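Local coordinates for protein nitroreductase (Bacteroides fragilis NCTC 9343, PDB 3EK3) that binds flavin mononucleotide and, as a member of the nitroreductase family, probably catalyses NAD(P)H-dependent reductions through that cofactor, at residues T139-D142 with V146-Y149. Sequence-based numbering, arbitrary orientation.
Sequences TTCD and VRAY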
loop_
_atom_site.group_PDB
_atom_site.type_symbol
_atom_site.label_atom_id
_atom_site.label_comp_id
_atom_site.label_asym_id
_atom_site.label_seq_id
_atom_site.Cartn_x
_atom_site.Cartn_y
_atom_site.Cartn_z
ATOM N N THR A 139 15.481 4.167 6.370
ATOM C CA THR A 139 16.934 4.188 6.127
ATOM C C THR A 139 17.740 4.249 7.424
ATOM O O THR A 139 18.992 4.120 7.398
ATOM C CB THR A 139 17.339 5.375 5.281
ATOM O OG1 THR A 139 16.927 6.559 5.948
ATOM C CG2 THR A 139 16.712 5.292 3.899
ATOM N N THR A 140 17.058 4.382 8.547
ATOM C CA THR A 140 17.729 4.499 9.844
ATOM C C THR A 140 17.535 3.304 10.793
ATOM O O THR A 140 18.222 3.227 11.819
ATOM C CB THR A 140 17.312 5.797 10.614
ATOM O OG1 THR A 140 15.903 5.762 10.935
ATOM C CG2 THR A 140 17.711 7.059 9.852
ATOM N N CYS A 141 16.596 2.403 10.487
ATOM C CA CYS A 141 16.275 1.304 11.400
ATOM C C CYS A 141 17.434 0.351 11.736
ATOM O O CYS A 141 17.376 -0.323 12.754
ATOM C CB CYS A 141 15.043 0.517 10.925
ATOM S SG CYS A 141 15.247 -0.371 9.345
ATOM N N ASP A 142 18.467 0.304 10.902
ATOM C CA ASP A 142 19.632 -0.512 11.190
ATOM C C ASP A 142 20.778 0.275 11.797
ATOM O O ASP A 142 21.835 -0.298 12.090
ATOM C CB ASP A 142 20.086 -1.259 9.936
ATOM C CG ASP A 142 19.139 -2.413 9.568
ATOM O OD1 ASP A 142 18.410 -2.909 10.460
ATOM O OD2 ASP A 142 19.128 -2.824 8.396
ATOM N N VAL A 146 19.378 3.377 16.909
ATOM C CA VAL A 146 17.969 3.315 16.532
ATOM C C VAL A 146 17.495 1.873 16.714
ATOM O O VAL A 146 16.470 1.609 17.342
ATOM C CB VAL A 146 17.752 3.804 15.075
ATOM C CG1 VAL A 146 16.310 3.578 14.631
ATOM C CG2 VAL A 146 18.194 5.317 14.914
ATOM N N ARG A 147 18.278 0.920 16.211
ATOM C CA ARG A 147 17.851 -0.486 16.283
ATOM C C ARG A 147 17.672 -0.959 17.727
ATOM O O ARG A 147 16.707 -1.654 18.055
ATOM C CB ARG A 147 18.843 -1.389 15.522
ATOM C CG ARG A 147 18.475 -2.909 15.586
ATOM C CD ARG A 147 17.051 -3.237 15.208
ATOM N NE ARG A 147 16.788 -2.934 13.797
ATOM C CZ ARG A 147 15.830 -3.490 13.065
ATOM N NH1 ARG A 147 15.002 -4.355 13.591
ATOM N NH2 ARG A 147 15.723 -3.170 11.776
ATOM N N ALA A 148 18.617 -0.604 18.591
ATOM C CA ALA A 148 18.480 -0.952 19.990
ATOM C C ALA A 148 17.171 -0.422 20.564
ATOM O O ALA A 148 16.496 -1.114 21.339
ATOM C CB ALA A 148 19.705 -0.451 20.792
ATOM N N TYR A 149 16.799 0.801 20.174
ATOM C CA TYR A 149 15.548 1.427 20.624
ATOM C C TYR A 149 14.334 0.667 20.099
ATOM O O TYR A 149 13.431 0.334 20.857
ATOM C CB TYR A 149 15.487 2.936 20.254
ATOM C CG TYR A 149 14.658 3.676 21.257
ATOM C CD1 TYR A 149 13.267 3.673 21.148
ATOM C CD2 TYR A 149 15.237 4.268 22.391
ATOM C CE1 TYR A 149 12.473 4.273 22.093
ATOM C CE2 TYR A 149 14.434 4.885 23.380
ATOM C CZ TYR A 149 13.059 4.865 23.232
ATOM O OH TYR A 149 12.221 5.427 24.163
#
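V146 meets T140 with its branched side chain set against the carbonyl group of the loop: T140 O sits 3.3 Å from V146 CB and almost as near to CG1. With V146 CG1 anti to the backbone N (chi1 173°), this methyl also reaches C141 CA, at 4.0 Å. Both side chains also touch helix 57-72, T140 on A70 and F71, V146 on R66, while T140 OG1 is hydrogen-bonded to Q136 O.

One residue further on, R147 does the polar work. Its chain leaves the helix extended, then bends at both chi2 and chi3, which brings the edge of the guanidinium to C141 O. R147 NE donates to C141 O at 2.9 Å, a bent bond (141° at the hydrogen) made from outside the carbonyl plane. Beyond it, R147 NH2 forms a salt bridge with D142 OD1 at 3.0 Å, although the hydrogen bond within it is weak. The two side chains run side by side, their carboxylate and guanidinium planes 28° apart, and C141 SG packs alongside R147 NH2 at 3.7 Å. NH2 also bonds to the backbone O of H159, and D142 OD2 pairs with K160, so the carboxylate bridges two basic groups, which probably favours its ionised form.

The loop that follows strand 130-134 is thus folded back onto the first turn of helix 144-153: V146 packs on the T140-C141 backbone, and R147 bonds to C141 O and pairs with D142. These contacts join loop to helix start in the strand-to-helix connection of the nitroreductase fold that follows the FMN-binding residues N135 and Q136.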